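Local coordinates for protein ecto-NAD+ glycohydrolase (CD38 molecule) (Bos taurus, PDB 3GC6) that is an ecto-enzyme of the ADP-ribosyl cyclase family, an N-glycosylated alpha/beta protein stabilised by disulfides within its chain, in which helices pack against a four-stranded parallel sheet, at residues K89-A94 against T105-L110; H95-R100 against R166-G171; A199-D204 against D211-S216. The protein carries 1 engineered substitution. All blocks are in the same frame, centred on the assembly; numbering follows the deposited sequence.

Contact 1: residues K89-A94 against T105-L110; sequences KTKELA and TLEDTL. With NAG (2-acetamido-2-deoxy-beta-D-glucopyranose), chain C.
Ala94 and Thr105 face each other where the loop joining helix 91-101 to helix 110-115, which makes one 3-10 turn at 106-108, returns beside the first of these helices. Both residues are buried, and the touch is loose: the methyl CG2 of Thr105 comes to 4.2 Å from the carbonyl O of Ala94, while Trp87 of strand 85-88 packs on both side chains. Farther out, Lys91 stretches along its chain, CG anti to the backbone N (chi1 -175°), and turns only at its last bond to lay NZ beside the aliphatic CG of Glu107. The opposite charges stay apart, with Lys91 NZ 4.8 Å from Glu107 OE2, and are joined through a water that both hold weakly; the indole N-H of Trp87 bonds to the other oxygen, OE1, whose placement is less certain. Within the loop, Thr105 is anchored by the carboxylate of Asp108, whose OD2 receives the Thr105 N-H at 2.9 Å through its anti lone pair. In return, Asp108 N bonds Thr105 O. Thr109 then N-caps helix 110-115 through Gly112 N, and its OG1 donates in the carbonyl plane to Leu106 O at 2.7 Å, an oxygen that also accepts from Thr109 N.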
loop_
_atom_site.group_PDB
_atom_site.type_symbol
_atom_site.label_atom_id
_atom_site.label_comp_id
_atom_site.label_asym_id
_atom_site.label_seq_id
_atom_site.Cartn_x
_atom_site.Cartn_y
_atom_site.Cartn_z
ATOM N N LYS A 89 4.023 4.173 31.049
ATOM C CA LYS A 89 4.859 3.341 31.940
ATOM C C LYS A 89 4.541 1.842 31.867
ATOM O O LYS A 89 4.976 1.076 32.721
ATOM C CB LYS A 89 4.818 3.815 33.402
ATOM C CG LYS A 89 4.807 5.348 33.603
ATOM C CD LYS A 89 6.024 5.999 32.977
ATOM C CE LYS A 89 6.034 7.542 33.159
ATOM N NZ LYS A 89 6.063 8.000 34.578
ATOM N N THR A 90 3.826 1.427 30.819
ATOM C CA THR A 90 3.385 0.034 30.648
ATOM C C THR A 90 3.654 -0.430 29.207
ATOM O O THR A 90 2.858 -1.176 28.624
ATOM C CB THR A 90 1.866 -0.067 30.876
ATOM O OG1 THR A 90 1.240 0.911 30.028
ATOM C CG2 THR A 90 1.528 0.231 32.341
ATOM N N LYS A 91 4.788 -0.025 28.650
ATOM C CA LYS A 91 5.024 -0.256 27.225
ATOM C C LYS A 91 4.772 -1.697 26.808
ATOM O O LYS A 91 4.041 -1.956 25.861
ATOM C CB LYS A 91 6.459 0.114 26.844
ATOM C CG LYS A 91 6.684 0.007 25.346
ATOM C CD LYS A 91 8.017 0.606 24.920
ATOM C CE LYS A 91 8.179 0.551 23.395
ATOM N NZ LYS A 91 7.245 1.456 22.647
ATOM N N GLU A 92 5.416 -2.634 27.481
ATOM C CA GLU A 92 5.312 -4.036 27.051
ATOM C C GLU A 92 3.865 -4.574 27.179
ATOM O O GLU A 92 3.308 -5.186 26.261
ATOM C CB GLU A 92 6.311 -4.908 27.839
ATOM C CG GLU A 92 7.779 -4.837 27.332
ATOM C CD GLU A 92 8.534 -3.560 27.742
ATOM O OE1 GLU A 92 8.005 -2.827 28.606
ATOM O OE2 GLU A 92 9.639 -3.280 27.202
ATOM N N LEU A 93 3.254 -4.314 28.321
ATOM C CA LEU A 93 1.900 -4.816 28.561
ATOM C C LEU A 93 0.895 -4.191 27.601
ATOM O O LEU A 93 0.035 -4.891 27.066
ATOM C CB LEU A 93 1.486 -4.517 29.993
ATOM C CG LEU A 93 0.039 -4.876 30.296
ATOM C CD1 LEU A 93 -0.260 -6.379 30.201
ATOM C CD2 LEU A 93 -0.306 -4.295 31.678
ATOM N N ALA A 94 0.997 -2.875 27.401
ATOM C CA ALA A 94 0.016 -2.177 26.574
ATOM C C ALA A 94 0.052 -2.699 25.147
ATOM O O ALA A 94 -0.995 -2.866 24.510
ATOM C CB ALA A 94 0.257 -0.629 26.604
ATOM N N THR A 105 -2.339 1.241 19.611
ATOM C CA THR A 105 -1.610 2.294 20.328
ATOM C C THR A 105 -1.048 3.318 19.325
ATOM O O THR A 105 -1.152 3.114 18.114
ATOM C CB THR A 105 -0.401 1.751 21.135
ATOM O OG1 THR A 105 0.581 1.232 20.234
ATOM C CG2 THR A 105 -0.849 0.624 22.097
ATOM N N LEU A 106 -0.408 4.359 19.866
ATOM C CA LEU A 106 0.216 5.374 19.017
ATOM C C LEU A 106 1.248 4.704 18.117
ATOM O O LEU A 106 1.415 5.090 16.966
ATOM C CB LEU A 106 0.876 6.434 19.897
ATOM C CG LEU A 106 1.542 7.626 19.186
ATOM C CD1 LEU A 106 0.523 8.343 18.323
ATOM C CD2 LEU A 106 2.196 8.562 20.200
ATOM N N GLU A 107 1.944 3.706 18.656
ATOM C CA GLU A 107 2.993 3.023 17.900
ATOM C C GLU A 107 2.449 2.054 16.864
ATOM O O GLU A 107 3.216 1.444 16.115
ATOM C CB GLU A 107 3.958 2.332 18.871
ATOM C CG GLU A 107 4.687 3.269 19.795
ATOM C CD GLU A 107 3.815 3.846 20.919
ATOM O OE1 GLU A 107 2.814 3.214 21.306
ATOM O OE2 GLU A 107 4.136 4.909 21.459
ATOM N N ASP A 108 1.120 1.933 16.796
ATOM C CA ASP A 108 0.467 1.106 15.794
ATOM C C ASP A 108 -0.131 1.943 14.649
ATOM O O ASP A 108 -0.735 1.404 13.730
ATOM C CB ASP A 108 -0.611 0.233 16.445
ATOM C CG ASP A 108 -0.040 -0.740 17.462
ATOM O OD1 ASP A 108 0.907 -1.495 17.080
ATOM O OD2 ASP A 108 -0.536 -0.786 18.617
ATOM N N THR A 109 -0.020 3.281 14.737
ATOM C CA THR A 109 -0.364 4.132 13.601
ATOM C C THR A 109 0.782 4.027 12.586
ATOM O O THR A 109 1.878 3.569 12.931
ATOM C CB THR A 109 -0.507 5.619 14.040
ATOM O OG1 THR A 109 0.730 6.126 14.559
ATOM C CG2 THR A 109 -1.615 5.743 15.108
ATOM N N LEU A 110 0.562 4.484 11.349
ATOM C CA LEU A 110 1.644 4.395 10.344
ATOM C C LEU A 110 2.906 5.113 10.835
ATOM O O LEU A 110 4.007 4.535 10.902
ATOM C CB LEU A 110 1.182 4.975 9.018
ATOM C CG LEU A 110 2.087 4.751 7.798
ATOM C CD1 LEU A 110 1.272 4.868 6.494
ATOM C CD2 LEU A 110 3.223 5.767 7.802
HETATM C C1 NAG C . 5.659 -0.911 35.845
HETATM C C2 NAG C . 5.680 -2.094 34.865
HETATM C C3 NAG C . 6.992 -2.882 35.041
HETATM C C4 NAG C . 8.247 -1.999 35.095
HETATM C C5 NAG C . 8.015 -0.836 36.057
HETATM C C6 NAG C . 9.180 0.170 36.084
HETATM C C7 NAG C . 3.504 -3.036 34.222
HETATM C C8 NAG C . 2.320 -3.837 34.670
HETATM N N2 NAG C . 4.540 -2.992 35.081
HETATM O O3 NAG C . 7.109 -3.874 34.041
HETATM O O4 NAG C . 9.376 -2.774 35.528
HETATM O O5 NAG C . 6.843 -0.151 35.645
HETATM O O6 NAG C . 9.493 0.600 34.774
HETATM O O7 NAG C . 3.500 -2.475 33.123
HETATM O O HOH W 1 7.450 4.598 21.247
#

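Contact 2: residues H95-R100 against R166-G171; sequences HEYAKR and RVVLNG. With NAG (2-acetamido-2-deoxy-beta-D-glucopyranose), chain C; SO4 (sulfate ion), chain F.
Apolar packing brings Tyr97 onto Val168, with ring atom CD2 at 4.0 Å from the methyl CG2. The tyrosine CG lies anti to the backbone N (chi1 167°), which carries the ring out from the helix and its hydroxyl on to Arg166. There Tyr97 OH sits 3.2 Å from Arg166 CD, a methylene that approaches the ring at its edge; the two side chains cross at about a right angle, and ring and guanidinium planes are 49° apart. Phe243 meets the Tyr97 ring as well. The contact thereby seats helix 91-101 on strand 164-170, in an alpha/beta fold where strand 85-88, which precedes the helix, runs parallel to 164-170 as its neighbour in the sheet. Charged pairing occurs along the helix itself: Arg100 NH1 and Glu96 OE2 form a salt bridge of 2.8 Å, in the guanidinium plane but 45° above that of the carboxylate. The same guanidinium offers another part of its edge to a sulfate ion, probably from the crystallisation liquor, with NH2 at 3.2 Å from sulfate O1 and NE bonded weakly to that oxygen. A covalent link marks the strand's far end, where Asn170 ND2 carries C1 of the N-acetylglucosamine.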
loop_
_atom_site.group_PDB
_atom_site.type_symbol
_atom_site.label_atom_id
_atom_site.label_comp_id
_atom_site.label_asym_id
_atom_site.label_seq_id
_atom_site.Cartn_x
_atom_site.Cartn_y
_atom_site.Cartn_z
ATOM N N HIS A 95 1.250 -2.985 24.656
ATOM C CA HIS A 95 1.364 -3.435 23.265
ATOM C C HIS A 95 0.921 -4.885 23.121
ATOM O O HIS A 95 0.261 -5.236 22.142
ATOM C CB HIS A 95 2.737 -3.089 22.708
ATOM C CG HIS A 95 2.990 -1.603 22.691
ATOM N ND1 HIS A 95 2.579 -0.784 21.651
ATOM C CD2 HIS A 95 3.550 -0.777 23.613
ATOM C CE1 HIS A 95 2.897 0.471 21.918
ATOM N NE2 HIS A 95 3.489 0.504 23.102
ATOM N N GLU A 96 1.191 -5.695 24.144
ATOM C CA GLU A 96 0.647 -7.066 24.144
ATOM C C GLU A 96 -0.883 -7.026 24.138
ATOM O O GLU A 96 -1.540 -7.730 23.363
ATOM C CB GLU A 96 1.183 -7.874 25.335
ATOM C CG GLU A 96 0.682 -9.334 25.393
ATOM C CD GLU A 96 1.076 -10.181 24.189
ATOM O OE1 GLU A 96 1.995 -9.787 23.425
ATOM O OE2 GLU A 96 0.455 -11.266 24.036
ATOM N N TYR A 97 -1.461 -6.189 25.000
ATOM C CA TYR A 97 -2.915 -6.057 25.049
ATOM C C TYR A 97 -3.469 -5.607 23.694
ATOM O O TYR A 97 -4.432 -6.181 23.185
ATOM C CB TYR A 97 -3.256 -5.044 26.142
ATOM C CG TYR A 97 -4.675 -4.516 26.184
ATOM C CD1 TYR A 97 -5.726 -5.311 26.642
ATOM C CD2 TYR A 97 -4.941 -3.196 25.861
ATOM C CE1 TYR A 97 -7.027 -4.802 26.743
ATOM C CE2 TYR A 97 -6.232 -2.683 25.959
ATOM C CZ TYR A 97 -7.257 -3.487 26.368
ATOM O OH TYR A 97 -8.534 -2.971 26.466
ATOM N N ALA A 98 -2.864 -4.580 23.102
ATOM C CA ALA A 98 -3.357 -4.086 21.827
ATOM C C ALA A 98 -3.272 -5.157 20.777
ATOM O O ALA A 98 -4.196 -5.285 19.978
ATOM C CB ALA A 98 -2.600 -2.852 21.390
ATOM N N LYS A 99 -2.184 -5.934 20.793
ATOM C CA LYS A 99 -2.019 -7.036 19.809
ATOM C C LYS A 99 -3.108 -8.097 19.989
ATOM O O LYS A 99 -3.777 -8.506 19.019
ATOM C CB LYS A 99 -0.610 -7.631 19.917
ATOM C CG LYS A 99 0.412 -6.678 19.344
ATOM C CD LYS A 99 1.825 -7.238 19.239
ATOM C CE LYS A 99 2.628 -6.885 20.500
ATOM N NZ LYS A 99 3.872 -6.108 20.188
ATOM N N ARG A 100 -3.319 -8.535 21.227
ATOM C CA ARG A 100 -4.276 -9.605 21.478
ATOM C C ARG A 100 -5.693 -9.163 21.147
ATOM O O ARG A 100 -6.517 -9.977 20.679
ATOM C CB ARG A 100 -4.204 -10.036 22.949
ATOM C CG ARG A 100 -2.859 -10.655 23.361
ATOM C CD ARG A 100 -2.662 -12.101 22.843
ATOM N NE ARG A 100 -2.534 -12.166 21.388
ATOM C CZ ARG A 100 -1.428 -11.859 20.710
ATOM N NH1 ARG A 100 -0.328 -11.457 21.340
ATOM N NH2 ARG A 100 -1.419 -11.946 19.384
ATOM N N ARG A 166 -9.188 3.466 25.748
ATOM C CA ARG A 166 -8.692 2.707 26.896
ATOM C C ARG A 166 -7.282 3.166 27.195
ATOM O O ARG A 166 -6.519 3.490 26.286
ATOM C CB ARG A 166 -8.743 1.195 26.588
ATOM C CG ARG A 166 -10.190 0.713 26.375
ATOM C CD ARG A 166 -10.343 -0.524 25.509
ATOM N NE ARG A 166 -11.744 -0.964 25.590
ATOM C CZ ARG A 166 -12.663 -0.660 24.679
ATOM N NH1 ARG A 166 -12.310 0.039 23.604
ATOM N NH2 ARG A 166 -13.927 -1.078 24.830
ATOM N N VAL A 167 -6.951 3.333 28.474
ATOM C CA VAL A 167 -5.544 3.552 28.847
ATOM C C VAL A 167 -5.057 2.467 29.793
ATOM O O VAL A 167 -5.782 2.043 30.698
ATOM C CB VAL A 167 -5.269 4.960 29.462
ATOM C CG1 VAL A 167 -6.066 5.173 30.746
ATOM C CG2 VAL A 167 -3.777 5.159 29.733
ATOM N N VAL A 168 -3.829 2.012 29.558
ATOM C CA VAL A 168 -3.182 1.002 30.412
ATOM C C VAL A 168 -2.123 1.694 31.265
ATOM O O VAL A 168 -1.145 2.236 30.752
ATOM C CB VAL A 168 -2.485 -0.035 29.530
ATOM C CG1 VAL A 168 -1.889 -1.156 30.376
ATOM C CG2 VAL A 168 -3.484 -0.632 28.543
ATOM N N LEU A 169 -2.328 1.633 32.582
ATOM C CA LEU A 169 -1.460 2.306 33.536
ATOM C C LEU A 169 -0.831 1.299 34.514
ATOM O O LEU A 169 -1.317 0.176 34.642
ATOM C CB LEU A 169 -2.247 3.365 34.301
ATOM C CG LEU A 169 -2.822 4.471 33.422
ATOM C CD1 LEU A 169 -3.652 5.441 34.265
ATOM C CD2 LEU A 169 -1.705 5.269 32.726
ATOM N N ASN A 170 0.233 1.734 35.180
ATOM C CA ASN A 170 1.070 0.825 35.970
ATOM C C ASN A 170 0.739 0.880 37.453
ATOM O O ASN A 170 1.114 1.836 38.120
ATOM C CB ASN A 170 2.530 1.209 35.748
ATOM C CG ASN A 170 3.493 0.124 36.191
ATOM O OD1 ASN A 170 3.275 -0.539 37.212
ATOM N ND2 ASN A 170 4.549 -0.069 35.388
ATOM N N GLY A 171 -0.003 -0.125 37.918
ATOM C CA GLY A 171 -0.408 -0.246 39.314
ATOM C C GLY A 171 0.746 -0.623 40.225
ATOM O O GLY A 171 0.552 -0.667 41.442
HETATM C C1 NAG C . 5.659 -0.911 35.845
HETATM C C2 NAG C . 5.680 -2.094 34.865
HETATM C C3 NAG C . 6.992 -2.882 35.041
HETATM C C4 NAG C . 8.247 -1.999 35.095
HETATM C C5 NAG C . 8.015 -0.836 36.057
HETATM C C6 NAG C . 9.180 0.170 36.084
HETATM C C7 NAG C . 3.504 -3.036 34.222
HETATM C C8 NAG C . 2.320 -3.837 34.670
HETATM N N2 NAG C . 4.540 -2.992 35.081
HETATM O O3 NAG C . 7.109 -3.874 34.041
HETATM O O4 NAG C . 9.376 -2.774 35.528
HETATM O O5 NAG C . 6.843 -0.151 35.645
HETATM O O6 NAG C . 9.493 0.600 34.774
HETATM O O7 NAG C . 3.500 -2.475 33.123
HETATM S S SO4 F . -4.006 -14.424 18.040
HETATM O O1 SO4 F . -4.253 -13.091 18.601
HETATM O O2 SO4 F . -5.264 -15.085 17.722
HETATM O O3 SO4 F . -3.206 -14.277 16.827
HETATM O O4 SO4 F . -3.276 -15.210 19.038
#

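Contact 3: residues A199-D204 against D211-S216; sequences AWLVHD and DSCSGS. With NAG (2-acetamido-2-deoxy-beta-D-glucopyranose), chain C.
Leu201 reaches from strand 196-203 to the loop that leads into helix 216-227, a strand-to-helix connection of the parallel alpha/beta sheet. Its CB already points at residues 211-216 without touching them. The first torsion sets CG anti to the carbonyl carbon (chi1 -82°), and from CG the two methyls part company. CD1 goes to the sulfur of Cys213, 4.3 Å from SG, whereas CD2 presses on the backbone: it lies 3.5 Å from Ser212 C, with the carbonyl O of the same residue nearly as close, and 3.9 Å from Cys213 N. Ala176 also touches this leucine.

CD2 thus meets the Ser212-Cys213 peptide, at the start of a tight turn. Residues Ser212 to Gly215 form a type I beta turn, closed by Gly215 N to Ser212 O, and Ser212 OG accepts from Ser214 N at 3.1 Å, an ST turn. Farther along the chain from the leucine, Asp204 OD2 receives the N-H of the N-acetylglucosamine N2 at 2.9 Å, while OD1 forms a salt bridge with Arg240.

Between the two segments, then, the attraction is dispersion, with little directional demand. The loop's position is probably fixed more firmly by polar and covalent ties elsewhere: the Cys213-Cys234 disulfide, Cys213 N on Asp236, and Asp211 OD2 on Ala176 N.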
loop_
_atom_site.group_PDB
_atom_site.type_symbol
_atom_site.label_atom_id
_atom_site.label_comp_id
_atom_site.label_asym_id
_atom_site.label_seq_id
_atom_site.Cartn_x
_atom_site.Cartn_y
_atom_site.Cartn_z
ATOM N N ALA A 199 -9.678 3.458 32.243
ATOM C CA ALA A 199 -8.298 3.231 32.688
ATOM C C ALA A 199 -8.223 1.915 33.439
ATOM O O ALA A 199 -9.107 1.587 34.230
ATOM C CB ALA A 199 -7.846 4.337 33.588
ATOM N N TRP A 200 -7.154 1.190 33.168
ATOM C CA TRP A 200 -6.887 -0.077 33.802
ATOM C C TRP A 200 -5.535 0.041 34.504
ATOM O O TRP A 200 -4.516 0.273 33.839
ATOM C CB TRP A 200 -6.821 -1.149 32.705
ATOM C CG TRP A 200 -8.139 -1.308 31.982
ATOM C CD1 TRP A 200 -8.565 -0.632 30.865
ATOM C CD2 TRP A 200 -9.191 -2.206 32.340
ATOM N NE1 TRP A 200 -9.840 -1.060 30.513
ATOM C CE2 TRP A 200 -10.244 -2.014 31.412
ATOM C CE3 TRP A 200 -9.354 -3.135 33.373
ATOM C CZ2 TRP A 200 -11.441 -2.743 31.477
ATOM C CZ3 TRP A 200 -10.546 -3.877 33.430
ATOM C CH2 TRP A 200 -11.572 -3.665 32.485
ATOM N N LEU A 201 -5.500 -0.090 35.839
ATOM C CA LEU A 201 -4.231 -0.027 36.563
ATOM C C LEU A 201 -3.794 -1.458 36.870
ATOM O O LEU A 201 -4.437 -2.126 37.682
ATOM C CB LEU A 201 -4.378 0.748 37.887
ATOM C CG LEU A 201 -4.320 2.282 37.763
ATOM C CD1 LEU A 201 -5.464 2.820 36.925
ATOM C CD2 LEU A 201 -4.341 2.901 39.157
ATOM N N VAL A 202 -2.708 -1.876 36.240
ATOM C CA VAL A 202 -2.311 -3.281 36.220
ATOM C C VAL A 202 -0.992 -3.420 36.981
ATOM O O VAL A 202 -0.061 -2.644 36.779
ATOM C CB VAL A 202 -2.178 -3.779 34.744
ATOM C CG1 VAL A 202 -1.850 -5.275 34.744
ATOM C CG2 VAL A 202 -3.497 -3.549 33.997
ATOM N N HIS A 203 -0.922 -4.406 37.884
ATOM C CA HIS A 203 0.266 -4.579 38.697
ATOM C C HIS A 203 0.974 -5.856 38.288
ATOM O O HIS A 203 0.400 -6.733 37.632
ATOM C CB HIS A 203 -0.070 -4.626 40.211
ATOM C CG HIS A 203 -0.906 -5.796 40.620
ATOM N ND1 HIS A 203 -0.383 -7.066 40.800
ATOM C CD2 HIS A 203 -2.230 -5.896 40.872
ATOM C CE1 HIS A 203 -1.355 -7.892 41.143
ATOM N NE2 HIS A 203 -2.486 -7.207 41.193
ATOM N N ASP A 204 2.231 -5.941 38.689
ATOM C CA ASP A 204 3.034 -7.097 38.335
ATOM C C ASP A 204 2.700 -8.324 39.155
ATOM O O ASP A 204 2.312 -8.209 40.308
ATOM C CB ASP A 204 4.491 -6.704 38.369
ATOM C CG ASP A 204 4.834 -5.804 37.202
ATOM O OD1 ASP A 204 4.786 -6.300 36.059
ATOM O OD2 ASP A 204 5.110 -4.610 37.414
ATOM N N ASP A 211 -0.311 1.587 43.494
ATOM C CA ASP A 211 -1.308 2.652 43.268
ATOM C C ASP A 211 -2.659 2.058 42.901
ATOM O O ASP A 211 -2.753 0.902 42.519
ATOM C CB ASP A 211 -0.823 3.631 42.193
ATOM C CG ASP A 211 -1.453 5.020 42.322
ATOM O OD1 ASP A 211 -1.983 5.349 43.415
ATOM O OD2 ASP A 211 -1.399 5.789 41.335
ATOM N N SER A 212 -3.715 2.856 43.012
ATOM C CA SER A 212 -5.049 2.377 42.724
ATOM C C SER A 212 -5.912 3.516 42.194
ATOM O O SER A 212 -5.457 4.653 42.150
ATOM C CB SER A 212 -5.694 1.820 43.992
ATOM O OG SER A 212 -6.138 2.874 44.820
ATOM N N CYS A 213 -7.140 3.189 41.827
ATOM C CA CYS A 213 -8.047 4.198 41.269
ATOM C C CYS A 213 -8.380 5.258 42.298
ATOM O O CYS A 213 -8.840 6.357 41.940
ATOM C CB CYS A 213 -9.339 3.593 40.724
ATOM S SG CYS A 213 -9.071 2.565 39.255
ATOM N N SER A 214 -8.145 4.940 43.573
ATOM C CA SER A 214 -8.518 5.888 44.630
ATOM C C SER A 214 -7.356 6.765 45.055
ATOM O O SER A 214 -7.488 7.574 45.983
ATOM C CB SER A 214 -9.097 5.151 45.837
ATOM O OG SER A 214 -10.356 4.587 45.511
ATOM N N GLY A 215 -6.219 6.620 44.385
ATOM C CA GLY A 215 -5.052 7.388 44.784
ATOM C C GLY A 215 -5.055 8.810 44.259
ATOM O O GLY A 215 -5.849 9.162 43.383
ATOM N N SER A 216 -4.118 9.599 44.761
ATOM C CA SER A 216 -4.033 11.009 44.405
ATOM C C SER A 216 -3.757 11.233 42.924
ATOM O O SER A 216 -4.288 12.179 42.351
ATOM C CB SER A 216 -2.931 11.705 45.203
ATOM O OG SER A 216 -3.317 11.812 46.555
HETATM C C1 NAG C . 5.659 -0.911 35.845
HETATM C C2 NAG C . 5.680 -2.094 34.865
HETATM C C3 NAG C . 6.992 -2.882 35.041
HETATM C C4 NAG C . 8.247 -1.999 35.095
HETATM C C5 NAG C . 8.015 -0.836 36.057
HETATM C C6 NAG C . 9.180 0.170 36.084
HETATM C C7 NAG C . 3.504 -3.036 34.222
HETATM C C8 NAG C . 2.320 -3.837 34.670
HETATM N N2 NAG C . 4.540 -2.992 35.081
HETATM O O3 NAG C . 7.109 -3.874 34.041
HETATM O O4 NAG C . 9.376 -2.774 35.528
HETATM O O5 NAG C . 6.843 -0.151 35.645
HETATM O O6 NAG C . 9.493 0.600 34.774
HETATM O O7 NAG C . 3.500 -2.475 33.123
#

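Contacts 1 and 2, their centres about 8 Å apart, share helix 91-101 and are tied by a probable hydrogen bond of 2.8 Å from Thr90 OG1 to Val168 O. Contact 3 lies about 13 Å from contact 2, centre to centre, on the next strand of the sheet, where Leu169 N probably bonds Trp200 O at 2.9 Å. Contacts 1 and 3 are about 18 Å apart between centres, yet Leu93 CD2 packs on Val202 CG1 at 3.6 Å. The N-acetylglucosamine touches all three: attached to Asn170 in contact 2, it brings O7 to 3.4 Å from Thr90 CG2 in contact 1 and bonds Asp204 in contact 3.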